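PDB 4BSX: TIR domain-containing adapter molecule 1 from Homo sapiens, which serves as the Toll-like receptor signalling adaptor TRIF, inducing interferon-beta, here represented by its helical N-terminal domain with structural similarity to IFIT proteins. Local coordinates for residues Q43-L51 with S63-A73; D94-H104 with R117-L128. The protein carries 2 engineered substitutions. One frame throughout, in Å; residues are numbered along the deposited sequence.

Contact 1. Residues Q43-L51 with S63-A73. Engineered in segment 63-73: M69 (natural residue Ala).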
# COMPACT_ATOMS: atom_id res chain seq x y z
N GLN A 43 6.65 0.45 1.73
CA GLN A 43 7.51 1.04 0.69
C GLN A 43 7.69 0.08 -0.44
O GLN A 43 7.67 0.48 -1.59
CB GLN A 43 8.92 1.32 1.23
CG GLN A 43 9.07 2.55 2.08
CD GLN A 43 10.50 3.13 2.05
OE1 GLN A 43 10.68 4.34 2.20
NE2 GLN A 43 11.50 2.27 1.86
N ASP A 44 7.95 -1.18 -0.09
CA ASP A 44 8.25 -2.19 -1.10
C ASP A 44 7.03 -2.40 -2.01
O ASP A 44 7.17 -2.46 -3.22
CB ASP A 44 8.70 -3.51 -0.46
CG ASP A 44 10.14 -3.49 -0.01
OD1 ASP A 44 10.90 -2.61 -0.47
OD2 ASP A 44 10.52 -4.37 0.79
N LEU A 45 5.84 -2.47 -1.43
CA LEU A 45 4.63 -2.69 -2.20
C LEU A 45 4.40 -1.43 -3.05
O LEU A 45 4.14 -1.53 -4.25
CB LEU A 45 3.42 -2.97 -1.26
CG LEU A 45 2.02 -3.08 -1.88
CD1 LEU A 45 1.99 -4.24 -2.85
CD2 LEU A 45 0.87 -3.23 -0.83
N LEU A 46 4.55 -0.24 -2.44
CA LEU A 46 4.42 1.01 -3.19
C LEU A 46 5.46 1.13 -4.33
O LEU A 46 5.18 1.72 -5.38
CB LEU A 46 4.52 2.21 -2.27
CG LEU A 46 4.13 3.56 -2.92
CD1 LEU A 46 2.70 3.57 -3.44
CD2 LEU A 46 4.29 4.71 -1.94
N HIS A 47 6.63 0.57 -4.13
CA HIS A 47 7.65 0.57 -5.20
C HIS A 47 7.10 -0.21 -6.40
O HIS A 47 7.21 0.21 -7.56
CB HIS A 47 8.94 -0.05 -4.65
CG HIS A 47 9.98 -0.33 -5.68
ND1 HIS A 47 10.69 0.67 -6.32
CD2 HIS A 47 10.44 -1.50 -6.18
CE1 HIS A 47 11.51 0.13 -7.20
NE2 HIS A 47 11.39 -1.19 -7.13
N ALA A 48 6.46 -1.33 -6.10
CA ALA A 48 5.94 -2.22 -7.16
C ALA A 48 4.77 -1.58 -7.91
O ALA A 48 4.66 -1.71 -9.14
CB ALA A 48 5.51 -3.59 -6.55
N MSE A 49 3.88 -0.92 -7.16
CA MSE A 49 2.71 -0.22 -7.74
C MSE A 49 3.19 0.93 -8.62
O MSE A 49 2.62 1.20 -9.70
CB MSE A 49 1.80 0.28 -6.63
CG MSE A 49 1.06 -0.85 -5.88
SE MSE A 49 0.25 -0.25 -4.17
CE MSE A 49 -0.93 1.17 -4.70
N VAL A 50 4.24 1.61 -8.16
CA VAL A 50 4.89 2.69 -8.95
C VAL A 50 5.37 2.16 -10.28
O VAL A 50 5.09 2.72 -11.30
CB VAL A 50 6.05 3.34 -8.18
CG1 VAL A 50 6.99 4.12 -9.15
CG2 VAL A 50 5.47 4.26 -7.14
N LEU A 51 6.06 1.02 -10.26
CA LEU A 51 6.52 0.37 -11.48
C LEU A 51 5.35 -0.02 -12.42
O LEU A 51 5.43 0.11 -13.65
CB LEU A 51 7.29 -0.89 -11.09
CG LEU A 51 8.60 -0.61 -10.39
CD1 LEU A 51 9.19 -1.90 -9.80
CD2 LEU A 51 9.55 0.01 -11.39
N SER A 63 9.48 -7.76 -8.41
CA SER A 63 9.33 -7.20 -7.08
C SER A 63 8.17 -7.84 -6.31
O SER A 63 8.24 -8.00 -5.07
CB SER A 63 9.08 -5.70 -7.19
OG SER A 63 10.16 -5.05 -7.86
N LEU A 64 7.08 -8.17 -6.99
CA LEU A 64 5.94 -8.69 -6.24
C LEU A 64 6.22 -10.13 -5.89
O LEU A 64 5.80 -10.62 -4.86
CB LEU A 64 4.64 -8.57 -7.03
CG LEU A 64 4.18 -7.10 -7.14
CD1 LEU A 64 3.27 -6.94 -8.32
CD2 LEU A 64 3.51 -6.65 -5.85
N GLU A 65 6.96 -10.82 -6.75
CA GLU A 65 7.34 -12.19 -6.44
C GLU A 65 8.19 -12.25 -5.16
O GLU A 65 8.08 -13.19 -4.38
CB GLU A 65 8.06 -12.86 -7.61
CG GLU A 65 9.09 -13.95 -7.21
CD GLU A 65 8.47 -15.29 -6.83
OE1 GLU A 65 7.29 -15.51 -7.19
OE2 GLU A 65 9.17 -16.12 -6.20
N ALA A 66 9.04 -11.26 -4.93
CA ALA A 66 9.81 -11.23 -3.71
C ALA A 66 8.91 -10.94 -2.52
O ALA A 66 9.30 -11.13 -1.36
CB ALA A 66 10.92 -10.19 -3.80
N LEU A 67 7.69 -10.47 -2.79
CA LEU A 67 6.79 -10.09 -1.70
C LEU A 67 5.69 -11.11 -1.45
O LEU A 67 4.78 -10.85 -0.69
CB LEU A 67 6.19 -8.69 -1.95
CG LEU A 67 7.14 -7.49 -1.94
CD1 LEU A 67 6.44 -6.21 -2.32
CD2 LEU A 67 7.80 -7.32 -0.58
N LYS A 68 5.80 -12.29 -2.04
CA LYS A 68 4.65 -13.21 -2.14
C LYS A 68 4.11 -13.81 -0.82
O LYS A 68 3.01 -14.35 -0.77
CB LYS A 68 4.96 -14.35 -3.11
CG LYS A 68 6.09 -15.27 -2.68
CD LYS A 68 6.34 -16.32 -3.73
CE LYS A 68 7.34 -17.36 -3.29
NZ LYS A 68 7.31 -18.54 -4.21
N MSE A 69 4.89 -13.70 0.25
CA MSE A 69 4.42 -14.13 1.54
C MSE A 69 3.34 -13.19 2.07
O MSE A 69 2.53 -13.58 2.92
CB MSE A 69 5.61 -14.18 2.50
CG MSE A 69 6.57 -15.35 2.22
SE MSE A 69 5.59 -17.06 2.21
CE MSE A 69 6.07 -17.76 0.47
N ASP A 70 3.33 -11.96 1.56
CA ASP A 70 2.33 -10.98 1.97
C ASP A 70 1.06 -11.07 1.09
O ASP A 70 1.14 -10.98 -0.15
CB ASP A 70 2.90 -9.57 1.93
CG ASP A 70 1.86 -8.52 2.30
OD1 ASP A 70 1.52 -8.43 3.50
OD2 ASP A 70 1.36 -7.80 1.42
N ALA A 71 -0.08 -11.25 1.75
CA ALA A 71 -1.34 -11.54 1.08
C ALA A 71 -1.78 -10.39 0.20
O ALA A 71 -2.32 -10.61 -0.89
CB ALA A 71 -2.46 -11.88 2.12
N VAL A 72 -1.54 -9.16 0.66
CA VAL A 72 -1.92 -8.00 -0.12
C VAL A 72 -1.00 -7.90 -1.36
O VAL A 72 -1.46 -7.58 -2.46
CB VAL A 72 -1.91 -6.69 0.71
CG1 VAL A 72 -2.25 -5.49 -0.15
CG2 VAL A 72 -2.86 -6.79 1.88
N ALA A 73 0.29 -8.19 -1.20
CA ALA A 73 1.21 -8.19 -2.35
C ALA A 73 0.77 -9.24 -3.39
O ALA A 73 0.95 -9.03 -4.60
CB ALA A 73 2.64 -8.43 -1.91
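L45 and A48 of helix 43-53 meet L64, V72 and A73 in an apolar contact that no hydrogen bond crosses. The closest approach of side chains is A48 CB to L64 CD2, 3.7 Å. The same L64 methyl also touches L45 CD1, the two leucines crossing obliquely. L45 holds its CG anti to the backbone N (chi1 174°), and its two methyls part from there: CD1 lies against L64 and A73, while CD2 meets V72 CG1 at 3.9 Å, these side chains crossing at about a right angle. L67 works differently, laying CD1 against the helix backbone where D44 joins L45, 3.9 Å from L45 N, and CD2 against D44 CB.

A polar atom enters at the other end, where S63 OG is 3.8 Å from L51 CD1 and sits near the plane of the H47 ring, at its CD2 edge. This hydroxyl is satisfied within its own helix by E59 O.

Hydrogen bonding instead shapes the connection between helices 57-65 and 71-79. Two type I turns, E65 to K68 and L67 to D70, carry the chain round, and D70 N-caps the second helix, its OD2 accepting from A73 N at 2.9 Å. One helix thus packs against the junction of the next two, as in an all-helical domain of successive short helices, consistent with the resemblance to TPR-containing IFIT proteins.

Contact 2. Residues D94-H104 with R117-L128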
# COMPACT_ATOMS: atom_id res chain seq x y z
N ASP A 94 -8.19 -8.66 3.65
CA ASP A 94 -8.39 -7.33 4.20
C ASP A 94 -7.18 -6.49 3.81
O ASP A 94 -6.06 -6.87 4.10
CB ASP A 94 -8.43 -7.46 5.72
CG ASP A 94 -8.58 -6.14 6.41
OD1 ASP A 94 -9.14 -5.20 5.79
OD2 ASP A 94 -8.15 -6.07 7.58
N VAL A 95 -7.41 -5.36 3.13
CA VAL A 95 -6.31 -4.52 2.64
C VAL A 95 -6.18 -3.22 3.45
O VAL A 95 -5.38 -2.36 3.11
CB VAL A 95 -6.44 -4.20 1.10
CG1 VAL A 95 -6.57 -5.48 0.30
CG2 VAL A 95 -7.58 -3.18 0.82
N SER A 96 -6.94 -3.05 4.52
CA SER A 96 -7.11 -1.72 5.09
C SER A 96 -5.81 -1.18 5.72
O SER A 96 -5.54 0.03 5.66
CB SER A 96 -8.26 -1.74 6.10
OG SER A 96 -7.91 -2.54 7.23
N TRP A 97 -4.99 -2.08 6.27
CA TRP A 97 -3.78 -1.70 7.00
C TRP A 97 -2.72 -1.33 5.96
O TRP A 97 -2.05 -0.31 6.05
CB TRP A 97 -3.30 -2.85 7.90
CG TRP A 97 -2.27 -2.45 8.96
CD1 TRP A 97 -1.51 -1.32 8.98
CD2 TRP A 97 -1.92 -3.18 10.14
NE1 TRP A 97 -0.70 -1.30 10.11
CE2 TRP A 97 -0.94 -2.44 10.83
CE3 TRP A 97 -2.35 -4.40 10.69
CZ2 TRP A 97 -0.37 -2.88 12.04
CZ3 TRP A 97 -1.77 -4.85 11.87
CH2 TRP A 97 -0.80 -4.08 12.54
N ALA A 98 -2.57 -2.20 4.98
CA ALA A 98 -1.73 -1.94 3.84
C ALA A 98 -2.10 -0.62 3.19
O ALA A 98 -1.26 0.21 2.89
CB ALA A 98 -1.89 -3.08 2.84
N VAL A 99 -3.40 -0.41 2.99
CA VAL A 99 -3.85 0.84 2.39
C VAL A 99 -3.47 2.04 3.27
O VAL A 99 -2.92 3.02 2.75
CB VAL A 99 -5.35 0.78 2.00
CG1 VAL A 99 -5.92 2.18 1.73
CG2 VAL A 99 -5.55 -0.13 0.78
N ALA A 100 -3.73 1.99 4.58
CA ALA A 100 -3.23 3.03 5.51
C ALA A 100 -1.70 3.36 5.36
O ALA A 100 -1.27 4.52 5.35
CB ALA A 100 -3.52 2.60 6.96
N ARG A 101 -0.89 2.30 5.26
CA ARG A 101 0.54 2.43 5.14
C ARG A 101 0.91 3.14 3.79
O ARG A 101 1.71 4.10 3.73
CB ARG A 101 1.13 1.03 5.27
CG ARG A 101 1.30 0.60 6.72
CD ARG A 101 1.92 -0.80 6.91
NE ARG A 101 2.11 -1.05 8.35
CZ ARG A 101 2.64 -2.16 8.86
NH1 ARG A 101 3.04 -3.14 8.06
NH2 ARG A 101 2.76 -2.29 10.19
N LEU A 102 0.31 2.66 2.71
CA LEU A 102 0.40 3.29 1.43
C LEU A 102 -0.00 4.77 1.49
O LEU A 102 0.70 5.63 0.98
CB LEU A 102 -0.44 2.53 0.42
CG LEU A 102 0.04 1.11 0.09
CD1 LEU A 102 -0.88 0.54 -0.97
CD2 LEU A 102 1.52 1.06 -0.36
N TYR A 103 -1.12 5.08 2.13
CA TYR A 103 -1.55 6.46 2.15
C TYR A 103 -0.64 7.30 3.00
O TYR A 103 -0.52 8.53 2.78
CB TYR A 103 -2.98 6.60 2.58
CG TYR A 103 -3.93 6.62 1.38
CD1 TYR A 103 -4.22 5.45 0.71
CD2 TYR A 103 -4.47 7.80 0.91
CE1 TYR A 103 -5.04 5.44 -0.36
CE2 TYR A 103 -5.32 7.79 -0.19
CZ TYR A 103 -5.59 6.60 -0.82
OH TYR A 103 -6.43 6.54 -1.91
N HIS A 104 0.01 6.67 3.98
CA HIS A 104 0.94 7.42 4.76
C HIS A 104 2.10 7.91 3.88
O HIS A 104 2.46 9.07 3.93
CB HIS A 104 1.47 6.59 5.92
CG HIS A 104 2.65 7.21 6.56
ND1 HIS A 104 2.57 8.41 7.23
CD2 HIS A 104 3.94 6.82 6.61
CE1 HIS A 104 3.77 8.73 7.69
NE2 HIS A 104 4.62 7.78 7.32
N ARG A 117 -4.76 10.00 4.73
CA ARG A 117 -4.06 9.03 5.57
C ARG A 117 -4.84 8.73 6.84
O ARG A 117 -4.85 7.59 7.30
CB ARG A 117 -2.71 9.58 5.98
CG ARG A 117 -1.96 8.66 6.95
CD ARG A 117 -0.83 9.40 7.61
NE ARG A 117 -1.36 10.57 8.29
CZ ARG A 117 -0.72 11.73 8.42
NH1 ARG A 117 0.51 11.87 7.95
NH2 ARG A 117 -1.34 12.73 9.04
N ASP A 118 -5.45 9.76 7.43
CA ASP A 118 -6.13 9.65 8.72
C ASP A 118 -7.34 8.76 8.57
O ASP A 118 -7.58 7.83 9.36
CB ASP A 118 -6.61 11.04 9.19
CG ASP A 118 -5.47 11.93 9.70
OD1 ASP A 118 -4.33 11.44 9.87
OD2 ASP A 118 -5.73 13.11 9.96
N VAL A 119 -8.12 9.06 7.55
CA VAL A 119 -9.30 8.26 7.23
C VAL A 119 -8.90 6.80 7.03
O VAL A 119 -9.56 5.91 7.57
CB VAL A 119 -10.00 8.79 5.97
CG1 VAL A 119 -11.08 7.83 5.49
CG2 VAL A 119 -10.57 10.16 6.25
N ALA A 120 -7.82 6.54 6.29
CA ALA A 120 -7.33 5.16 6.10
C ALA A 120 -6.92 4.43 7.43
O ALA A 120 -7.29 3.26 7.63
CB ALA A 120 -6.18 5.13 5.05
N TYR A 121 -6.20 5.10 8.33
CA TYR A 121 -5.88 4.48 9.61
C TYR A 121 -7.17 4.15 10.40
O TYR A 121 -7.31 3.09 10.98
CB TYR A 121 -4.83 5.28 10.41
CG TYR A 121 -3.41 4.82 10.06
CD1 TYR A 121 -3.00 3.57 10.38
CD2 TYR A 121 -2.53 5.60 9.32
CE1 TYR A 121 -1.80 3.10 10.05
CE2 TYR A 121 -1.28 5.12 8.98
CZ TYR A 121 -0.93 3.86 9.35
OH TYR A 121 0.30 3.29 9.10
N GLN A 122 -8.14 5.05 10.36
CA GLN A 122 -9.38 4.81 11.05
C GLN A 122 -10.05 3.56 10.52
O GLN A 122 -10.32 2.65 11.29
CB GLN A 122 -10.30 6.02 10.88
CG GLN A 122 -9.81 7.24 11.59
CD GLN A 122 -10.76 8.40 11.42
OE1 GLN A 122 -11.20 8.69 10.30
NE2 GLN A 122 -11.10 9.05 12.52
N GLU A 123 -10.33 3.51 9.22
CA GLU A 123 -10.97 2.36 8.62
C GLU A 123 -10.22 1.10 8.98
O GLU A 123 -10.82 0.05 9.16
CB GLU A 123 -11.11 2.51 7.08
CG GLU A 123 -12.09 3.61 6.70
CD GLU A 123 -12.14 3.91 5.21
OE1 GLU A 123 -11.46 3.19 4.43
OE2 GLU A 123 -12.85 4.87 4.80
N ALA A 124 -8.91 1.17 9.04
CA ALA A 124 -8.14 -0.02 9.37
C ALA A 124 -8.47 -0.39 10.79
O ALA A 124 -8.52 -1.56 11.14
CB ALA A 124 -6.65 0.24 9.24
N VAL A 125 -8.64 0.62 11.63
CA VAL A 125 -8.79 0.38 13.07
C VAL A 125 -10.18 -0.25 13.25
O VAL A 125 -10.31 -1.27 13.93
CB VAL A 125 -8.60 1.68 13.89
CG1 VAL A 125 -9.15 1.52 15.29
CG2 VAL A 125 -7.14 2.05 13.96
N ARG A 126 -11.17 0.32 12.57
CA ARG A 126 -12.52 -0.24 12.50
C ARG A 126 -12.50 -1.67 12.02
O ARG A 126 -13.07 -2.54 12.64
CB ARG A 126 -13.38 0.59 11.58
CG ARG A 126 -14.88 0.39 11.75
CD ARG A 126 -15.60 1.34 10.83
NE ARG A 126 -14.98 2.66 10.92
CZ ARG A 126 -14.97 3.55 9.94
NH1 ARG A 126 -15.58 3.28 8.80
NH2 ARG A 126 -14.36 4.72 10.12
N THR A 127 -11.84 -1.93 10.91
CA THR A 127 -11.75 -3.29 10.40
C THR A 127 -11.16 -4.29 11.43
O THR A 127 -11.80 -5.30 11.72
CB THR A 127 -10.96 -3.29 9.10
OG1 THR A 127 -11.68 -2.56 8.12
CG2 THR A 127 -10.76 -4.69 8.59
N LEU A 128 -9.99 -4.01 12.01
CA LEU A 128 -9.38 -4.93 12.97
C LEU A 128 -10.27 -5.12 14.24
O LEU A 128 -10.32 -6.19 14.82
CB LEU A 128 -7.95 -4.49 13.33
CG LEU A 128 -6.83 -5.04 12.42
CD1 LEU A 128 -6.90 -4.38 11.07
CD2 LEU A 128 -5.46 -4.90 13.04
O HOH W 1 -7.28 1.73 5.30
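Helices 96-108 and 114-130 run antiparallel, their short segments 163° apart and 8.2 Å at closest approach, with S96 facing A124 and A100 facing A120. Small residues permit this spacing: A120 CB lies 3.7 Å from A100 CA, and S96 fits as a knob among E123, A124, T127 and L128. Water 1 donates to both S96 O and A120 O, joining the two backbones where no direct hydrogen bond does.

A100 CB stands over the centre of the Y121 ring in a CH-pi contact, 3.5 Å from the centroid and 9° off the normal. The Y121 hydroxyl passes R101 CG and bonds to E142, which also receives W97 NE1 and pairs with R101. A leucine in place of Y121 would probably cost A100 its aromatic face and leave E142 without its tyrosine hydroxyl partner.

W97 and L128 cross at about a right angle, W97 CZ3 to L128 CD2 3.9 Å. At the far end H104 and R117 lie side by side, pointing the same way; R117 CD meets the imidazole edge 3.6 Å from H104 ND1, a buried nitrogen with no partner in the model. T127 OG1 donates back to E123 O at 2.9 Å, a bond that fixes the rotation and turns CG2 toward the D94 carboxylate, whose OD2 pairs with R131. The result is an antiparallel hairpin of two consecutive helices with an alanine-lined interface.

How the contacts relate
Contact 1 closes before contact 2 opens along the chain, and their centres lie about 17 Å apart on opposite sides of the chain's centre, each about 9 Å from it. Helix 96-108 joins them, turning one side to helix 114-130 and another to the helices of contact 1. L102 carries much of this bridge: its CD1 is 3.5 Å from the selenium of M49 (SE), and its CD2 is 3.7 Å from L46 CB. V72 also reaches A98, its CG1 3.9 Å from A98 CB. The two contacts therefore belong to one continuous helical core, closed further by helix 11-19, which touches M49 and L102 alike.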